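Local coordinates for protein SYE1 (Shewanella oneidensis, PDB 4AWT) that binds flavin mononucleotide and probably reduces activated carbon-carbon double bonds with electrons from NADH or NADPH, at residues Leu101-Arg106 with Gly185-Gln190; Gly105-Pro110 with Glu127-Phe132. The protein carries 1 engineered substitution. One frame throughout, in Å; residues are numbered along the deposited sequence.

Contact 1 of 2, residues Leu101-Arg106 with Gly185-Gln190; sequences LWHVGR and GYLINQ. With BOG (octyl beta-D-glucopyranoside), chain D.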
ATOM      1  N   LEU A 101       5.884  -2.460  -0.103  1.00  5.10           N
ATOM      2  CA  LEU A 101       6.557  -3.224   0.945  1.00  4.96           C
ATOM      3  C   LEU A 101       5.738  -3.169   2.222  1.00  4.93           C
ATOM      4  O   LEU A 101       5.427  -2.084   2.726  1.00  5.37           O
ATOM      5  CB  LEU A 101       7.948  -2.665   1.181  1.00  5.35           C
ATOM      6  CG  LEU A 101       8.843  -2.559  -0.038  1.00  5.75           C
ATOM      7  CD1 LEU A 101      10.230  -2.073   0.387  1.00  6.78           C
ATOM      8  CD2 LEU A 101       8.945  -3.870  -0.797  1.00  6.98           C
ATOM      9  N   TRP A 102       5.427  -4.351   2.759  1.00  5.17           N
ATOM     10  CA  TRP A 102       4.435  -4.476   3.822  1.00  5.13           C
ATOM     11  C   TRP A 102       5.031  -5.097   5.090  1.00  5.23           C
ATOM     12  O   TRP A 102       5.645  -6.166   5.041  1.00  5.72           O
ATOM     13  CB  TRP A 102       3.277  -5.357   3.367  1.00  5.86           C
ATOM     14  CG  TRP A 102       1.956  -5.095   4.002  1.00  5.53           C
ATOM     15  CD1 TRP A 102       1.562  -4.120   4.867  1.00  5.75           C
ATOM     16  CD2 TRP A 102       0.789  -5.862   3.701  1.00  5.86           C
ATOM     17  NE1 TRP A 102       0.213  -4.232   5.114  1.00  6.06           N
ATOM     18  CE2 TRP A 102      -0.281  -5.273   4.395  1.00  6.19           C
ATOM     19  CE3 TRP A 102       0.549  -6.968   2.877  1.00  6.24           C
ATOM     20  CZ2 TRP A 102      -1.582  -5.769   4.275  1.00  7.59           C
ATOM     21  CZ3 TRP A 102      -0.747  -7.426   2.770  1.00  7.28           C
ATOM     22  CH2 TRP A 102      -1.761  -6.851   3.443  1.00  8.03           C
ATOM     23  N   HIS A 103       4.723  -4.474   6.224  1.00  5.29           N
ATOM     24  CA  HIS A 103       4.813  -5.125   7.535  1.00  5.56           C
ATOM     25  C   HIS A 103       3.546  -4.738   8.272  1.00  5.42           C
ATOM     26  O   HIS A 103       3.279  -3.561   8.509  1.00  5.82           O
ATOM     27  CB  HIS A 103       6.051  -4.724   8.335  1.00  5.58           C
ATOM     28  CG  HIS A 103       6.318  -5.630   9.508  1.00  5.71           C
ATOM     29  ND1 HIS A 103       5.401  -5.973  10.399  1.00  6.06           N
ATOM     30  CD2 HIS A 103       7.474  -6.272   9.796  1.00  6.49           C
ATOM     31  CE1 HIS A 103       5.960  -6.789  11.265  1.00  6.40           C
ATOM     32  NE2 HIS A 103       7.227  -6.995  10.932  1.00  6.56           N
ATOM     33  N   VAL A 104       2.746  -5.748   8.623  1.00  5.58           N
ATOM     34  CA  VAL A 104       1.462  -5.519   9.244  1.00  5.84           C
ATOM     35  C   VAL A 104       1.513  -5.243  10.734  1.00  5.71           C
ATOM     36  O   VAL A 104       0.499  -4.822  11.317  1.00  6.06           O
ATOM     37  CB  VAL A 104       0.515  -6.702   8.996  1.00  6.28           C
ATOM     38  CG1 VAL A 104       0.291  -6.915   7.504  1.00  6.48           C
ATOM     39  CG2 VAL A 104       1.023  -7.961   9.709  1.00  6.06           C
ATOM     40  N   GLY A 105       2.608  -5.497  11.398  1.00  6.08           N
ATOM     41  CA  GLY A 105       2.721  -5.353  12.835  1.00  6.07           C
ATOM     42  C   GLY A 105       1.694  -6.192  13.502  1.00  6.25           C
ATOM     43  O   GLY A 105       1.570  -7.405  13.278  1.00  6.84           O
ATOM     44  N   ARG A 106       0.868  -5.561  14.365  1.00  6.32           N
ATOM     45  CA  ARG A 106      -0.096  -6.277  15.167  1.00  6.56           C
ATOM     46  C   ARG A 106      -1.330  -6.720  14.427  1.00  6.85           C
ATOM     47  O   ARG A 106      -2.169  -7.429  15.007  1.00  7.61           O
ATOM     48  CB  ARG A 106      -0.551  -5.407  16.357  1.00  6.66           C
ATOM     49  CG  ARG A 106      -1.455  -4.269  15.936  1.00  6.91           C
ATOM     50  CD  ARG A 106      -1.676  -3.304  17.083  1.00  7.70           C
ATOM     51  NE  ARG A 106      -2.475  -2.182  16.645  1.00  7.82           N
ATOM     52  CZ  ARG A 106      -2.919  -1.234  17.430  1.00  8.63           C
ATOM     53  NH1 ARG A 106      -2.634  -1.208  18.718  1.00 10.36           N
ATOM     54  NH2 ARG A 106      -3.653  -0.246  16.884  1.00  9.60           N
ATOM     55  N   GLY A 185      -3.233   1.313   9.496  1.00  6.74           N
ATOM     56  CA  GLY A 185      -3.128   0.652  10.769  1.00  7.10           C
ATOM     57  C   GLY A 185      -2.008  -0.359  10.886  1.00  5.91           C
ATOM     58  O   GLY A 185      -1.957  -1.067  11.909  1.00  6.72           O
ATOM     59  N   TYR A 186      -1.113  -0.436   9.914  1.00  5.81           N
ATOM     60  CA  TYR A 186      -0.037  -1.433   9.916  1.00  5.69           C
ATOM     61  C   TYR A 186       1.149  -0.941  10.729  1.00  5.51           C
ATOM     62  O   TYR A 186       1.047  -0.012  11.503  1.00  5.98           O
ATOM     63  CB  TYR A 186       0.209  -1.911   8.482  1.00  6.02           C
ATOM     64  CG  TYR A 186      -1.035  -2.578   7.932  1.00  6.15           C
ATOM     65  CD1 TYR A 186      -1.542  -3.738   8.506  1.00  6.30           C
ATOM     66  CD2 TYR A 186      -1.698  -2.049   6.836  1.00  6.66           C
ATOM     67  CE1 TYR A 186      -2.668  -4.357   8.020  1.00  6.52           C
ATOM     68  CE2 TYR A 186      -2.820  -2.661   6.335  1.00  7.10           C
ATOM     69  CZ  TYR A 186      -3.329  -3.806   6.910  1.00  6.89           C
ATOM     70  OH  TYR A 186      -4.452  -4.362   6.388  1.00  7.84           O
ATOM     71  N   LEU A 187       2.301  -1.654  10.662  1.00  5.74           N
ATOM     72  CA  LEU A 187       3.328  -1.478  11.680  1.00  5.78           C
ATOM     73  C   LEU A 187       3.778  -0.051  11.836  1.00  5.81           C
ATOM     74  O   LEU A 187       3.827   0.480  12.955  1.00  6.35           O
ATOM     75  CB  LEU A 187       4.553  -2.353  11.375  1.00  5.90           C
ATOM     76  CG  LEU A 187       5.637  -2.244  12.446  1.00  6.45           C
ATOM     77  CD1 LEU A 187       5.201  -2.736  13.805  1.00  7.37           C
ATOM     78  CD2 LEU A 187       6.886  -2.986  11.970  1.00  7.52           C
ATOM     79  N   ILE A 188       4.181   0.593  10.744  1.00  6.17           N
ATOM     80  CA  ILE A 188       4.692   1.956  10.893  1.00  6.31           C
ATOM     81  C   ILE A 188       3.609   2.873  11.446  1.00  6.22           C
ATOM     82  O   ILE A 188       3.871   3.752  12.279  1.00  6.58           O
ATOM     83  CB  ILE A 188       5.335   2.459   9.600  1.00  6.86           C
ATOM     84  CG1 ILE A 188       6.514   1.527   9.215  1.00  9.11           C
ATOM     85  CG2 ILE A 188       5.793   3.900   9.741  1.00  7.05           C
ATOM     86  CD1 ILE A 188       7.092   1.817   7.909  1.00 10.91           C
ATOM     87  N   ASN A 189       2.372   2.674  10.981  1.00  6.21           N
ATOM     88  CA  ASN A 189       1.256   3.455  11.472  1.00  6.07           C
ATOM     89  C   ASN A 189       1.016   3.248  12.957  1.00  6.41           C
ATOM     90  O   ASN A 189       0.535   4.180  13.634  1.00  6.88           O
ATOM     91  CB  ASN A 189       0.062   3.125  10.580  1.00  6.42           C
ATOM     92  CG  ASN A 189      -1.129   4.042  10.591  1.00  6.73           C
ATOM     93  OD1 ASN A 189      -1.998   3.867   9.720  1.00  7.45           O
ATOM     94  ND2 ASN A 189      -1.178   5.018  11.470  1.00  7.53           N
ATOM     95  N   GLN A 190       1.337   2.068  13.489  1.00  6.23           N
ATOM     96  CA  GLN A 190       1.240   1.783  14.911  1.00  6.56           C
ATOM     97  C   GLN A 190       2.271   2.579  15.742  1.00  6.47           C
ATOM     98  O   GLN A 190       2.056   2.715  16.938  1.00  7.89           O
ATOM     99  CB  GLN A 190       1.422   0.285  15.163  1.00  6.53           C
ATOM    100  CG  GLN A 190       0.268  -0.552  14.618  1.00  6.55           C
ATOM    101  CD  GLN A 190       0.622  -1.959  14.256  1.00  6.18           C
ATOM    102  OE1 GLN A 190       1.438  -2.631  14.936  1.00  7.10           O
ATOM    103  NE2 GLN A 190       0.059  -2.473  13.192  1.00  6.31           N
TER
HETATM  104  C1  BOG D 502      -8.379  -6.144   4.209  0.51 11.00           C
HETATM  105  O1  BOG D 502      -9.669  -6.622   3.945  0.51 11.58           O
HETATM  106  C2  BOG D 502      -7.397  -6.537   3.150  0.51 11.22           C
HETATM  107  O2  BOG D 502      -7.210  -7.935   3.106  0.51 12.62           O
HETATM  108  C3  BOG D 502      -6.008  -5.920   3.378  0.51 10.34           C
HETATM  109  O3  BOG D 502      -5.194  -6.119   2.255  0.51 11.87           O
HETATM  110  C4  BOG D 502      -6.188  -4.403   3.520  0.51  9.40           C
HETATM  111  O4  BOG D 502      -4.955  -3.835   3.805  0.51 10.28           O
HETATM  112  C5  BOG D 502      -7.226  -4.042   4.576  0.51  9.95           C
HETATM  113  O5  BOG D 502      -8.428  -4.678   4.187  0.51  8.52           O
HETATM  114  C6  BOG D 502      -7.434  -2.553   4.682  0.51  9.65           C
HETATM  115  O6  BOG D 502      -8.344  -2.369   5.752  0.51  8.16           O
HETATM  116  C1' BOG D 502     -10.479  -6.797   5.083  0.51 15.15           C
HETATM  117  C2' BOG D 502     -11.818  -7.483   4.826  0.51 23.21           C
HETATM  118  C3' BOG D 502     -12.571  -6.939   3.651  0.51 30.21           C
HETATM  119  C4' BOG D 502     -14.057  -7.225   3.470  0.51 33.03           C
HETATM  120  C5' BOG D 502     -14.231  -7.950   2.132  0.51 33.45           C
HETATM  121  C6' BOG D 502     -14.646  -9.406   2.359  0.51 31.53           C
HETATM  122  C7' BOG D 502     -14.787 -10.129   1.008  0.51 28.70           C
HETATM  123  C8' BOG D 502     -15.711 -11.314   1.262  0.51 33.30           C
HETATM  124  O   HOH W   1       3.794  -0.771   8.172  1.00 12.05           O
HETATM  125  O   HOH W   2      -3.606  -1.354  14.146  1.00  8.17           O

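Contact 2 of 2, residues Gly105-Pro110 with Glu127-Phe132; sequences GRVTHP and ENVKVF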
ATOM      1  N   GLY A 105       2.608  -5.497  11.398  1.00  6.08           N
ATOM      2  CA  GLY A 105       2.721  -5.353  12.835  1.00  6.07           C
ATOM      3  C   GLY A 105       1.694  -6.192  13.502  1.00  6.25           C
ATOM      4  O   GLY A 105       1.570  -7.405  13.278  1.00  6.84           O
ATOM      5  N   ARG A 106       0.868  -5.561  14.365  1.00  6.32           N
ATOM      6  CA  ARG A 106      -0.096  -6.277  15.167  1.00  6.56           C
ATOM      7  C   ARG A 106      -1.330  -6.720  14.427  1.00  6.85           C
ATOM      8  O   ARG A 106      -2.169  -7.429  15.007  1.00  7.61           O
ATOM      9  CB  ARG A 106      -0.551  -5.407  16.357  1.00  6.66           C
ATOM     10  CG  ARG A 106      -1.455  -4.269  15.936  1.00  6.91           C
ATOM     11  CD  ARG A 106      -1.676  -3.304  17.083  1.00  7.70           C
ATOM     12  NE  ARG A 106      -2.475  -2.182  16.645  1.00  7.82           N
ATOM     13  CZ  ARG A 106      -2.919  -1.234  17.430  1.00  8.63           C
ATOM     14  NH1 ARG A 106      -2.634  -1.208  18.718  1.00 10.36           N
ATOM     15  NH2 ARG A 106      -3.653  -0.246  16.884  1.00  9.60           N
ATOM     16  N   VAL A 107      -1.500  -6.317  13.157  1.00  6.62           N
ATOM     17  CA  VAL A 107      -2.712  -6.687  12.407  1.00  6.87           C
ATOM     18  C   VAL A 107      -2.448  -8.002  11.695  1.00  7.06           C
ATOM     19  O   VAL A 107      -2.197  -8.071  10.499  1.00  7.34           O
ATOM     20  CB  VAL A 107      -3.151  -5.560  11.481  1.00  7.14           C
ATOM     21  CG1 VAL A 107      -4.437  -5.952  10.789  1.00  7.88           C
ATOM     22  CG2 VAL A 107      -3.316  -4.254  12.226  1.00  7.93           C
ATOM     23  N   THR A 108      -2.445  -9.067  12.492  1.00  7.64           N
ATOM     24  CA  THR A 108      -2.183 -10.415  12.032  1.00  7.70           C
ATOM     25  C   THR A 108      -2.641 -11.377  13.125  1.00  8.88           C
ATOM     26  O   THR A 108      -3.183 -11.022  14.162  1.00 10.28           O
ATOM     27  CB  THR A 108      -0.727 -10.590  11.633  1.00  7.51           C
ATOM     28  OG1 THR A 108      -0.615 -11.832  10.935  1.00  8.34           O
ATOM     29  CG2 THR A 108       0.226 -10.545  12.818  1.00  8.72           C
ATOM     30  N   HIS A 109      -2.432 -12.637  12.821  1.00  9.23           N
ATOM     31  CA  HIS A 109      -2.739 -13.755  13.695  1.00  9.49           C
ATOM     32  C   HIS A 109      -1.535 -14.676  13.651  1.00  8.78           C
ATOM     33  O   HIS A 109      -0.946 -14.815  12.567  1.00  9.10           O
ATOM     34  CB  HIS A 109      -3.996 -14.463  13.210  1.00 11.07           C
ATOM     35  CG  HIS A 109      -4.460 -15.524  14.086  1.00 11.14           C
ATOM     36  ND1 HIS A 109      -3.998 -16.755  14.094  1.00 12.28           N
ATOM     37  CD2 HIS A 109      -5.435 -15.554  15.017  1.00 13.30           C
ATOM     38  CE1 HIS A 109      -4.527 -17.532  14.985  1.00 15.08           C
ATOM     39  NE2 HIS A 109      -5.473 -16.812  15.584  1.00 16.24           N
ATOM     40  N   PRO A 110      -1.171 -15.336  14.740  1.00  9.51           N
ATOM     41  CA  PRO A 110      -0.045 -16.274  14.725  0.58  9.22           C
ATOM     42  C   PRO A 110      -0.054 -17.265  13.583  1.00  9.51           C
ATOM     43  O   PRO A 110       1.015 -17.666  13.092  1.00 10.51           O
ATOM     44  CB  PRO A 110      -0.144 -16.951  16.129  0.58 11.51           C
ATOM     45  CG  PRO A 110      -0.655 -15.792  16.938  0.58 11.04           C
ATOM     46  CD  PRO A 110      -1.744 -15.189  16.094  0.58 10.23           C
ATOM     47  N   GLU A 127      -8.249  -2.973  18.227  1.00 12.48           N
ATOM     48  CA  GLU A 127      -9.594  -3.279  18.658  1.00 14.28           C
ATOM     49  C   GLU A 127     -10.545  -3.382  17.488  1.00 12.53           C
ATOM     50  O   GLU A 127     -10.501  -2.592  16.563  1.00 15.18           O
ATOM     51  CB  GLU A 127     -10.022  -2.208  19.686  1.00 21.31           C
ATOM     52  CG  GLU A 127      -9.231  -2.235  20.979  1.00 31.23           C
ATOM     53  CD  GLU A 127      -9.245  -3.456  21.851  1.00 40.00           C
ATOM     54  OE1 GLU A 127     -10.100  -4.353  21.624  1.00 53.71           O
ATOM     55  OE2 GLU A 127      -8.433  -3.588  22.807  1.00 55.70           O
ATOM     56  N   ASN A 128     -11.395  -4.364  17.521  1.00 13.93           N
ATOM     57  CA  ASN A 128     -12.439  -4.549  16.502  1.00 14.42           C
ATOM     58  C   ASN A 128     -11.862  -4.730  15.122  1.00 13.16           C
ATOM     59  O   ASN A 128     -12.373  -4.131  14.124  1.00 15.52           O
ATOM     60  CB  ASN A 128     -13.464  -3.421  16.559  1.00 17.95           C
ATOM     61  CG  ASN A 128     -14.182  -3.323  17.875  1.00 24.63           C
ATOM     62  OD1 ASN A 128     -14.761  -4.317  18.321  1.00 30.75           O
ATOM     63  ND2 ASN A 128     -14.103  -2.110  18.458  1.00 35.10           N
ATOM     64  N   VAL A 129     -10.813  -5.573  15.045  1.00 12.25           N
ATOM     65  CA  VAL A 129     -10.136  -5.867  13.792  1.00 11.01           C
ATOM     66  C   VAL A 129     -10.034  -7.351  13.616  1.00 10.85           C
ATOM     67  O   VAL A 129      -9.684  -8.078  14.537  1.00 12.63           O
ATOM     68  CB  VAL A 129      -8.739  -5.223  13.769  1.00 11.48           C
ATOM     69  CG1 VAL A 129      -7.999  -5.527  12.475  1.00 12.93           C
ATOM     70  CG2 VAL A 129      -8.861  -3.684  13.948  1.00 12.21           C
ATOM     71  N   LYS A 130     -10.274  -7.779  12.364  1.00 10.77           N
ATOM     72  CA  LYS A 130     -10.089  -9.178  11.972  1.00 11.11           C
ATOM     73  C   LYS A 130      -9.112  -9.220  10.768  1.00 10.30           C
ATOM     74  O   LYS A 130      -9.063  -8.308   9.946  1.00 11.92           O
ATOM     75  CB  LYS A 130     -11.393  -9.844  11.611  1.00 13.04           C
ATOM     76  CG  LYS A 130     -12.351  -9.915  12.805  1.00 15.10           C
ATOM     77  CD  LYS A 130     -13.620 -10.713  12.539  1.00 18.30           C
ATOM     78  CE  LYS A 130     -14.534 -10.669  13.778  1.00 26.34           C
ATOM     79  NZ  LYS A 130     -15.845 -11.332  13.484  1.00 33.33           N
ATOM     80  N   VAL A 131      -8.420 -10.318  10.699  1.00  9.63           N
ATOM     81  CA  VAL A 131      -7.667 -10.740   9.526  1.00  9.20           C
ATOM     82  C   VAL A 131      -8.241 -12.076   9.058  1.00  9.88           C
ATOM     83  O   VAL A 131      -9.286 -12.500   9.529  1.00 11.65           O
ATOM     84  CB  VAL A 131      -6.153 -10.780   9.758  1.00  9.34           C
ATOM     85  CG1 VAL A 131      -5.655  -9.382  10.131  1.00  9.21           C
ATOM     86  CG2 VAL A 131      -5.778 -11.788  10.795  1.00 10.12           C
ATOM     87  N   PHE A 132      -7.573 -12.722   8.097  1.00  9.72           N
ATOM     88  CA  PHE A 132      -8.022 -14.041   7.712  1.00 10.35           C
ATOM     89  C   PHE A 132      -6.784 -14.945   7.588  1.00  9.91           C
ATOM     90  O   PHE A 132      -5.679 -14.501   7.277  1.00  9.96           O
ATOM     91  CB  PHE A 132      -8.907 -14.070   6.470  1.00 10.71           C
ATOM     92  CG  PHE A 132      -8.298 -13.471   5.203  1.00  9.38           C
ATOM     93  CD1 PHE A 132      -7.413 -14.178   4.426  1.00 10.05           C
ATOM     94  CD2 PHE A 132      -8.648 -12.187   4.814  1.00 10.14           C
ATOM     95  CE1 PHE A 132      -6.879 -13.629   3.257  1.00 10.15           C
ATOM     96  CE2 PHE A 132      -8.139 -11.662   3.666  1.00 10.04           C
ATOM     97  CZ  PHE A 132      -7.263 -12.357   2.871  1.00  9.95           C
TER

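Contact 1 of 2, residues Leu101-Arg106 with Gly185-Gln190
Trp102 and Tyr186 are brought together by different first torsions: the indole CG lies anti to its backbone N (chi1 -152°), the phenol CG anti to its carbonyl carbon (chi1 -62°). The indole edge meets one face of the phenol in a T-shaped pair, planes at 88°, with Trp102 NE1 3.4 Å from Tyr186 CD2. Val104 CB packs 3.6 Å from Tyr186 CD1, and the Tyr186 hydroxyl shares hydrogen bonds with Tyr68 and with O4 of the bound octyl glucoside (2.7 Å from OH). One residue on, Leu187 lays CD2 over a face of the His103 imidazole, 3.7 Å from its centroid, while ND1 of that ring takes the N-H of Gly105 in its plane. Leu187 N donates to His103 O at 3.0 Å; a water bound to the same oxygen accepts from Ile188 N.

Gln190 grips the turn with both ends of its amide. NE2 donates to Val104 O (3.0 Å) and to Gly185 O (2.8 Å), and OE1 accepts from Arg106 N and from Ser120 OG. Three of these four bonds tie the amide to backbone atoms, fixing its rotation. An alanine here would probably leave Val104 O and Arg106 N without these partners and free the turn to shift. Gly105 passes close by with positive phi, and a CB would clash with Gln190 OE1 and Leu187 CD1.

The contact joins the C-terminal end of strand 96-102 and its following turn to the start of helix 187-192, in the connection that leaves the neighbouring barrel strand 177-181, beside the flavin. His181, at the end of strand 177-181, stacks on Trp102 and meets Tyr186 edge-to-face; outside the barrel wall, helix 153-172 touches His103 and Leu187, and helix 212-225 also packs on Leu187.

Contact 2 of 2, residues Gly105-Pro110 with Glu127-Phe132
Val107 meets Val129 and Val131 through one methyl, and its side chain can be followed outward. CB carries two branches: CG1 is anti to the backbone N (chi1 -177°) and reaches the other segment, while CG2 lies beside that N and packs instead near Gly185 O and the Gln190 amide. At its tip CG1 touches Val131 CG1 at 3.7 Å and Val129 CG1 at 4.0 Å, so that a single methyl bears on two residues of the partner segment. The Val107 and Val129 side chains cross at about a right angle.

Val131 answers with both of its own methyls. CG1 also comes within 3.7 Å of Val107 O, and CG2, set between the backbone N and the carbonyl carbon, turns to the chain just beyond: it lies 3.9 Å from Thr108 C and 4.0 Å from His109 CB. No hydrogen bond joins the two segments. The polar groups look to other partners: Thr108 OG1 bonds to Lys66 O, and His109 ND1 to the N-H of Asp111. Val107 itself sits at the centre of an inverse gamma turn, whose Thr108 N to Arg106 O bond is weak.

Here the long loop that follows barrel strand 96-102 is packed by aliphatic side chains against strand 130-133 and the residue just before it, Val129. That strand pairs antiparallel with 141-144, whose Val143 touches both His109 and Val131. The arrangement is apolar packing of a two-stranded hairpin, inserted between the third and fourth strands of a TIM barrel, against the first part of the same insertion.

From the N terminus, barrel strand 96-102 runs into the turn at Gly105 and Arg106, the residues common to both contacts. Contact 2 closes the shorter loop, bringing 127-132 back onto 105-110 after 16 intervening residues. Contact 1 closes a much longer one, in which the chain passes through hairpin 130-133/141-144, helix 153-172 and strand 177-181 before 185-190 returns to 101-106. The shorter loop thus lies wholly within the longer. Val107 bridges the two: its CG1 packs 3.7 Å from Tyr186 CE1. Together they tie the end of strand 96-102, the start of helix 187-192 and the hairpin insertion to one another.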